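Local coordinates for thylakoid lumenal 15 kDa protein 1, chloroplastic (Arabidopsis thaliana, PDB 3N90) that is of unknown function but folds as a pentapeptide-repeat, right-handed quadrilateral beta helix in the thylakoid lumen of the chloroplast, at residues G11-Q16 against Q31-S36; S98-N103 against R119-K124. The protein carries 2 engineered substitutions. One frame throughout, in Å; residues are numbered along the deposited sequence.

Interaction 1 of 2, residues G11-Q16 against Q31-S36; sequences GVTRGQ and QDFKTS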
ATOM      1  N   GLY A  11       4.848   0.668  19.284  1.00 19.27           N
ATOM      2  CA  GLY A  11       6.320   0.810  19.449  1.00 19.33           C
ATOM      3  C   GLY A  11       7.127  -0.263  18.743  1.00 20.14           C
ATOM      4  O   GLY A  11       8.345  -0.110  18.510  1.00 20.34           O
ATOM      5  N   VAL A  12       6.445  -1.345  18.383  1.00 19.01           N
ATOM      6  CA  VAL A  12       7.047  -2.475  17.736  1.00 19.56           C
ATOM      7  C   VAL A  12       7.257  -2.173  16.245  1.00 18.44           C
ATOM      8  O   VAL A  12       8.204  -2.658  15.632  1.00 19.36           O
ATOM      9  CB  VAL A  12       6.156  -3.729  17.894  1.00 19.84           C
ATOM     10  CG1 VAL A  12       6.616  -4.861  16.998  1.00 20.85           C
ATOM     11  CG2 VAL A  12       6.040  -4.149  19.372  1.00 20.53           C
ATOM     12  N   THR A  13       6.369  -1.348  15.685  1.00 17.08           N
ATOM     13  CA  THR A  13       6.338  -1.140  14.250  1.00 14.84           C
ATOM     14  C   THR A  13       6.797   0.264  13.818  1.00 15.05           C
ATOM     15  O   THR A  13       7.191   0.466  12.655  1.00 16.97           O
ATOM     16  CB  THR A  13       4.933  -1.480  13.694  1.00 14.83           C
ATOM     17  OG1 THR A  13       3.956  -0.692  14.375  1.00 14.14           O
ATOM     18  CG2 THR A  13       4.610  -2.985  13.889  1.00 16.71           C
ATOM     19  N   ARG A  14       6.771   1.233  14.720  1.00 14.04           N
ATOM     20  CA  ARG A  14       7.067   2.603  14.316  1.00 15.41           C
ATOM     21  C   ARG A  14       8.577   2.920  14.353  1.00 15.24           C
ATOM     22  O   ARG A  14       9.231   2.684  15.384  1.00 16.22           O
ATOM     23  CB  ARG A  14       6.238   3.599  15.137  1.00 16.25           C
ATOM     24  CG  ARG A  14       6.753   3.798  16.526  1.00 20.77           C
ATOM     25  CD  ARG A  14       5.814   4.604  17.403  1.00 27.49           C
ATOM     26  NE  ARG A  14       6.141   4.366  18.817  1.00 31.61           N
ATOM     27  CZ  ARG A  14       5.306   4.570  19.836  1.00 34.21           C
ATOM     28  NH1 ARG A  14       4.072   5.025  19.613  1.00 37.10           N
ATOM     29  NH2 ARG A  14       5.704   4.316  21.079  1.00 35.25           N
ATOM     30  N   GLY A  15       9.108   3.473  13.259  1.00 14.20           N
ATOM     31  CA  GLY A  15      10.519   3.883  13.176  1.00 14.64           C
ATOM     32  C   GLY A  15      11.450   2.701  13.435  1.00 14.77           C
ATOM     33  O   GLY A  15      12.458   2.821  14.169  1.00 16.53           O
ATOM     34  N   GLN A  16      11.092   1.558  12.859  1.00 13.59           N
ATOM     35  CA  GLN A  16      11.876   0.328  13.034  1.00 14.43           C
ATOM     36  C   GLN A  16      12.399  -0.205  11.709  1.00 14.95           C
ATOM     37  O   GLN A  16      11.819   0.056  10.651  1.00 14.63           O
ATOM     38  CB  GLN A  16      11.012  -0.731  13.702  1.00 15.07           C
ATOM     39  CG  GLN A  16      10.609  -0.372  15.135  1.00 16.85           C
ATOM     40  CD  GLN A  16      11.790  -0.260  16.070  1.00 22.70           C
ATOM     41  OE1 GLN A  16      12.765  -0.992  15.949  1.00 23.85           O
ATOM     42  NE2 GLN A  16      11.705   0.658  17.010  1.00 28.87           N
ATOM     43  N   GLN A  31      -2.211   0.160  12.383  1.00 11.75           N
ATOM     44  CA  GLN A  31      -0.811  -0.056  12.763  1.00 11.85           C
ATOM     45  C   GLN A  31       0.050   1.130  12.293  1.00 12.30           C
ATOM     46  O   GLN A  31      -0.125   1.654  11.158  1.00 12.03           O
ATOM     47  CB  GLN A  31      -0.298  -1.343  12.151  1.00 11.75           C
ATOM     48  CG  GLN A  31       0.926  -1.895  12.906  1.00 13.66           C
ATOM     49  CD  GLN A  31       0.604  -2.340  14.323  1.00 16.93           C
ATOM     50  OE1 GLN A  31      -0.488  -2.889  14.582  1.00 16.18           O
ATOM     51  NE2 GLN A  31       1.553  -2.119  15.258  1.00 12.62           N
ATOM     52  N   ASP A  32       0.975   1.554  13.167  1.00 12.30           N
ATOM     53  CA  ASP A  32       1.842   2.702  12.913  1.00 12.57           C
ATOM     54  C   ASP A  32       3.199   2.183  12.373  1.00 11.48           C
ATOM     55  O   ASP A  32       4.034   1.714  13.123  1.00 12.91           O
ATOM     56  CB  ASP A  32       2.070   3.526  14.201  1.00 14.14           C
ATOM     57  CG  ASP A  32       2.793   4.851  13.941  1.00 16.15           C
ATOM     58  OD1 ASP A  32       3.249   5.109  12.788  1.00 16.12           O
ATOM     59  OD2 ASP A  32       2.902   5.680  14.882  1.00 21.35           O
ATOM     60  N   PHE A  33       3.383   2.248  11.066  1.00 10.26           N
ATOM     61  CA  PHE A  33       4.686   1.964  10.455  1.00  9.83           C
ATOM     62  C   PHE A  33       5.359   3.253   9.965  1.00  9.74           C
ATOM     63  O   PHE A  33       6.185   3.202   9.027  1.00  9.93           O
ATOM     64  CB  PHE A  33       4.528   1.041   9.236  1.00 10.24           C
ATOM     65  CG  PHE A  33       4.089  -0.325   9.573  1.00 11.73           C
ATOM     66  CD1 PHE A  33       5.003  -1.282  10.019  1.00  8.65           C
ATOM     67  CD2 PHE A  33       2.764  -0.692   9.404  1.00 11.82           C
ATOM     68  CE1 PHE A  33       4.567  -2.590  10.293  1.00 12.46           C
ATOM     69  CE2 PHE A  33       2.327  -1.989   9.706  1.00 13.03           C
ATOM     70  CZ  PHE A  33       3.207  -2.936  10.137  1.00 12.55           C
ATOM     71  N   LYS A  34       5.036   4.401  10.567  1.00 10.09           N
ATOM     72  CA  LYS A  34       5.679   5.653  10.157  1.00 10.66           C
ATOM     73  C   LYS A  34       7.208   5.537  10.213  1.00 10.88           C
ATOM     74  O   LYS A  34       7.751   5.078  11.219  1.00 10.46           O
ATOM     75  CB  LYS A  34       5.233   6.809  11.064  1.00 11.18           C
ATOM     76  CG  LYS A  34       5.933   8.112  10.750  1.00 11.30           C
ATOM     77  CD  LYS A  34       5.136   9.223  11.466  1.00 17.97           C
ATOM     78  CE  LYS A  34       5.854  10.536  11.352  1.00 19.04           C
ATOM     79  NZ  LYS A  34       5.456  11.560  12.377  1.00 23.51           N
ATOM     80  N   THR A  35       7.841   5.944   9.119  1.00 11.22           N
ATOM     81  CA  THR A  35       9.297   6.007   8.937  1.00 11.44           C
ATOM     82  C   THR A  35       9.972   4.675   9.319  1.00 11.74           C
ATOM     83  O   THR A  35      11.112   4.658   9.834  1.00 11.62           O
ATOM     84  CB  THR A  35       9.937   7.315   9.556  1.00 12.51           C
ATOM     85  OG1 THR A  35      11.302   7.483   9.132  1.00 14.25           O
ATOM     86  CG2 THR A  35       9.841   7.385  11.112  1.00 14.41           C
ATOM     87  N   SER A  36       9.269   3.570   9.060  1.00 10.39           N
ATOM     88  CA  SER A  36       9.932   2.271   9.159  1.00  9.95           C
ATOM     89  C   SER A  36      10.534   1.822   7.835  1.00 10.08           C
ATOM     90  O   SER A  36      10.144   2.280   6.753  1.00  9.46           O
ATOM     91  CB  SER A  36       8.992   1.221   9.696  1.00  9.23           C
ATOM     92  OG  SER A  36       8.774   1.500  11.056  1.00 14.70           O
TER
HETATM   93  O   HOH W   1       2.346   5.444  17.552  1.00 30.78           O

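Interaction 2 of 2, residues S98-N103 against R119-K124; sequences SFKGSN and RVYLCK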
ATOM      1  N   SER A  98       6.957   7.643  -4.350  1.00 23.69           N
ATOM      2  CA  SER A  98       7.253   7.007  -5.633  1.00 22.09           C
ATOM      3  C   SER A  98       6.572   5.657  -5.726  1.00 20.88           C
ATOM      4  O   SER A  98       6.707   4.858  -4.823  1.00 18.74           O
ATOM      5  CB  SER A  98       8.753   6.837  -5.846  1.00 23.21           C
ATOM      6  OG  SER A  98       8.947   6.176  -7.087  1.00 25.63           O
ATOM      7  N   PHE A  99       5.831   5.417  -6.811  1.00 20.24           N
ATOM      8  CA  PHE A  99       5.297   4.063  -7.115  1.00 20.89           C
ATOM      9  C   PHE A  99       6.040   3.408  -8.296  1.00 20.66           C
ATOM     10  O   PHE A  99       5.592   2.391  -8.826  1.00 20.72           O
ATOM     11  CB  PHE A  99       3.774   4.092  -7.399  1.00 20.84           C
ATOM     12  CG  PHE A  99       2.896   4.063  -6.163  1.00 22.30           C
ATOM     13  CD1 PHE A  99       1.968   3.036  -5.986  1.00 23.01           C
ATOM     14  CD2 PHE A  99       2.960   5.061  -5.203  1.00 24.34           C
ATOM     15  CE1 PHE A  99       1.135   2.982  -4.857  1.00 23.80           C
ATOM     16  CE2 PHE A  99       2.131   5.013  -4.052  1.00 27.32           C
ATOM     17  CZ  PHE A  99       1.213   3.969  -3.878  1.00 24.23           C
ATOM     18  N   LYS A 100       7.179   3.982  -8.705  1.00 20.84           N
ATOM     19  CA  LYS A 100       7.926   3.464  -9.869  1.00 20.67           C
ATOM     20  C   LYS A 100       8.175   1.957  -9.805  1.00 19.38           C
ATOM     21  O   LYS A 100       8.726   1.440  -8.811  1.00 18.96           O
ATOM     22  CB  LYS A 100       9.249   4.223 -10.039  1.00 21.42           C
ATOM     23  CG  LYS A 100      10.197   3.615 -11.079  1.00 25.80           C
ATOM     24  CD  LYS A 100      11.228   4.618 -11.548  1.00 31.32           C
ATOM     25  CE  LYS A 100      12.140   4.027 -12.612  1.00 32.05           C
ATOM     26  NZ  LYS A 100      13.180   5.008 -13.019  1.00 33.62           N
ATOM     27  N   GLY A 101       7.767   1.240 -10.855  1.00 18.25           N
ATOM     28  CA  GLY A 101       8.044  -0.185 -10.918  1.00 17.78           C
ATOM     29  C   GLY A 101       6.992  -1.043 -10.224  1.00 17.35           C
ATOM     30  O   GLY A 101       7.049  -2.273 -10.315  1.00 16.63           O
ATOM     31  N   SER A 102       6.022  -0.414  -9.550  1.00 17.30           N
ATOM     32  CA  SER A 102       5.031  -1.181  -8.794  1.00 17.91           C
ATOM     33  C   SER A 102       3.990  -1.844  -9.696  1.00 18.19           C
ATOM     34  O   SER A 102       3.678  -1.345 -10.785  1.00 18.89           O
ATOM     35  CB  SER A 102       4.394  -0.329  -7.714  1.00 18.45           C
ATOM     36  OG  SER A 102       5.410  -0.103  -6.719  1.00 20.65           O
ATOM     37  N   ASN A 103       3.518  -3.002  -9.266  1.00 18.08           N
ATOM     38  CA  ASN A 103       2.471  -3.706 -10.002  1.00 18.93           C
ATOM     39  C   ASN A 103       1.141  -3.350  -9.385  1.00 18.83           C
ATOM     40  O   ASN A 103       0.880  -3.706  -8.238  1.00 19.04           O
ATOM     41  CB  ASN A 103       2.738  -5.230  -9.951  1.00 19.24           C
ATOM     42  CG  ASN A 103       1.629  -6.054 -10.634  1.00 19.87           C
ATOM     43  OD1 ASN A 103       0.646  -5.509 -11.141  1.00 20.87           O
ATOM     44  ND2 ASN A 103       1.792  -7.373 -10.629  1.00 24.97           N
ATOM     45  N   ARG A 119      -1.178  10.675 -11.217  1.00 16.48           N
ATOM     46  CA  ARG A 119      -2.200  10.018 -12.035  1.00 17.53           C
ATOM     47  C   ARG A 119      -1.626   9.625 -13.409  1.00 16.97           C
ATOM     48  O   ARG A 119      -1.905   8.539 -13.930  1.00 16.47           O
ATOM     49  CB  ARG A 119      -3.468  10.871 -12.144  1.00 17.07           C
ATOM     50  CG  ARG A 119      -4.635  10.143 -12.769  1.00 18.82           C
ATOM     51  CD  ARG A 119      -5.931  10.947 -12.724  1.00 20.88           C
ATOM     52  NE  ARG A 119      -6.094  11.700 -11.479  1.00 28.06           N
ATOM     53  CZ  ARG A 119      -6.762  11.297 -10.396  1.00 32.44           C
ATOM     54  NH1 ARG A 119      -7.358  10.104 -10.339  1.00 31.98           N
ATOM     55  NH2 ARG A 119      -6.813  12.103  -9.341  1.00 34.88           N
ATOM     56  N   VAL A 120      -0.794  10.495 -13.976  1.00 16.86           N
ATOM     57  CA  VAL A 120      -0.183  10.193 -15.268  1.00 16.66           C
ATOM     58  C   VAL A 120       0.673   8.929 -15.211  1.00 16.90           C
ATOM     59  O   VAL A 120       0.561   8.065 -16.091  1.00 17.12           O
ATOM     60  CB  VAL A 120       0.656  11.393 -15.814  1.00 16.70           C
ATOM     61  CG1 VAL A 120       1.467  10.967 -16.994  1.00 18.26           C
ATOM     62  CG2 VAL A 120      -0.268  12.537 -16.205  1.00 17.49           C
ATOM     63  N   TYR A 121       1.500   8.793 -14.172  1.00 16.42           N
ATOM     64  CA  TYR A 121       2.360   7.635 -14.061  1.00 17.09           C
ATOM     65  C   TYR A 121       1.542   6.358 -13.808  1.00 16.75           C
ATOM     66  O   TYR A 121       1.703   5.325 -14.466  1.00 15.56           O
ATOM     67  CB  TYR A 121       3.431   7.771 -12.938  1.00 18.21           C
ATOM     68  CG  TYR A 121       4.220   6.478 -12.891  1.00 19.94           C
ATOM     69  CD1 TYR A 121       5.144   6.177 -13.912  1.00 21.32           C
ATOM     70  CD2 TYR A 121       3.966   5.482 -11.917  1.00 21.34           C
ATOM     71  CE1 TYR A 121       5.824   4.963 -13.940  1.00 22.68           C
ATOM     72  CE2 TYR A 121       4.651   4.247 -11.956  1.00 22.18           C
ATOM     73  CZ  TYR A 121       5.581   4.007 -12.967  1.00 23.47           C
ATOM     74  OH  TYR A 121       6.268   2.805 -13.007  1.00 23.35           O
ATOM     75  N   LEU A 122       0.678   6.442 -12.804  1.00 15.76           N
ATOM     76  CA  LEU A 122      -0.100   5.275 -12.421  1.00 15.55           C
ATOM     77  C   LEU A 122      -0.942   4.759 -13.592  1.00 15.51           C
ATOM     78  O   LEU A 122      -1.042   3.541 -13.787  1.00 16.90           O
ATOM     79  CB  LEU A 122      -0.993   5.606 -11.213  1.00 16.05           C
ATOM     80  CG  LEU A 122      -0.221   5.736  -9.889  1.00 14.01           C
ATOM     81  CD1 LEU A 122      -1.136   6.239  -8.787  1.00 14.63           C
ATOM     82  CD2 LEU A 122       0.443   4.450  -9.473  1.00 14.42           C
ATOM     83  N   CYS A 123      -1.501   5.690 -14.369  1.00 15.70           N
ATOM     84  CA  CYS A 123      -2.341   5.352 -15.538  1.00 16.02           C
ATOM     85  C   CYS A 123      -1.551   4.706 -16.671  1.00 17.32           C
ATOM     86  O   CYS A 123      -2.153   4.046 -17.523  1.00 19.10           O
ATOM     87  CB  CYS A 123      -3.070   6.571 -16.059  1.00 16.65           C
ATOM     88  SG  CYS A 123      -4.470   7.034 -15.029  1.00 16.49           S
ATOM     89  N   LYS A 124      -0.228   4.899 -16.691  1.00 16.81           N
ATOM     90  CA  LYS A 124       0.615   4.226 -17.671  1.00 17.95           C
ATOM     91  C   LYS A 124       0.745   2.781 -17.334  1.00 19.52           C
ATOM     92  O   LYS A 124       1.015   1.965 -18.217  1.00 19.97           O
ATOM     93  CB  LYS A 124       2.043   4.794 -17.712  1.00 17.40           C
ATOM     94  CG  LYS A 124       2.135   6.097 -18.438  1.00 18.78           C
ATOM     95  CD  LYS A 124       3.533   6.666 -18.322  1.00 21.97           C
ATOM     96  CE  LYS A 124       3.579   8.033 -18.999  1.00 24.08           C
ATOM     97  NZ  LYS A 124       4.845   8.682 -18.635  1.00 27.05           N
TER
HETATM   98  O   HOH W   2       5.049  -0.157 -12.810  1.00 32.06           O

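Interaction 1 of 2, residues G11-Q16 against Q31-S36
Thr13 OG1 lies between its own backbone N and carbonyl carbon (chi1 56°), while Gln31 sends CG anti to its backbone N and then bends at chi2; these torsions set the hydroxyl and the end of the Gln31 chain close together. Gln31 NE2 donates to Thr13 OG1 at 2.9 Å, with the hydroxyl in the amide plane and a nearly straight N-H (173°). Thr13 OG1 in turn donates to Asp32 O at 2.7 Å, from above the carbonyl plane. A second bond, to Tyr8 O, also holds Gln31 NE2. Thr13 CB also approaches Phe33 CE1 obliquely, at 3.6 Å. The Phe33 ring lies parallel to that of Phe53, one 20-residue coil on, and meets Phe23 and Phe43 edge-to-face inside the quadrilateral beta helix. Thr13, twenty residues before Phe33, lies beside the type II turn running from Phe33 to Ser36. Ser36 OG accepts from Gln16 N at 2.9 Å (175°) and donates to Thr13 O over a very short 2.5 Å. Gly15 gives its N to Lys34 O at 2.9 Å. A water accepts from Arg14 NH1 and donates to Asp32 OD2, whose sister OD1 receives Lys34 N in an Asx turn.

Interaction 2 of 2, residues S98-N103 against R119-K124
Tyr121 OH accepts the backbone N-H of Gly101 at 3.1 Å in a nearly straight bond (173°). Tyr121 lies obliquely over the same turn, with its OH 3.6 Å from Lys100 CA and its CE2 3.8 Å from Phe99 O. Next to it, Leu122 CD2 touches Phe99 CB at 3.9 Å. A water 3.2 Å from Tyr121 OH donates to Ser102 O and so links the phenol to the far end of the turn. With CG anti to the backbone N (chi1 178°), Tyr121 starts its reach away from helix 116-125. On the other side, the type II turn from Phe99 to Ser102 is closed by Ser102 N bonding to Phe99 O, and Ser98 OG takes Lys100 N in an ST turn. Ser102 OG ties this coil to the preceding one through Val78 O and Val81 N. The helix is fastened by the Cys123-Cys143 disulfide. A phenylalanine in place of Tyr121 would probably leave Gly101 N without this acceptor and the water without its link to the helix. Between these two segments the one direct hydrogen bond is made by the phenol OH, so the polar match depends on its position, while Leu122 CD2 adds a small apolar contact.

How the interactions relate
Interaction 1 closes before interaction 2 opens along the chain, and the two lie on opposite sides of its centre, their own centres 25 Å apart. Their nearest atoms remain about 12 Å from each other, which rules out direct contact. Each pairs a turn of the beta helix with residues near one end of the fold: 11-16, which starts on the short helix 10-13, meets 31-36, whereas 119-124 in helix 116-125 meets 98-103. These helices follow each other in the sequence, with the coils between them. What the contacts share is therefore the pentapeptide-repeat stack, whose N-terminal and C-terminal flanking segments are each joined to a type II turn.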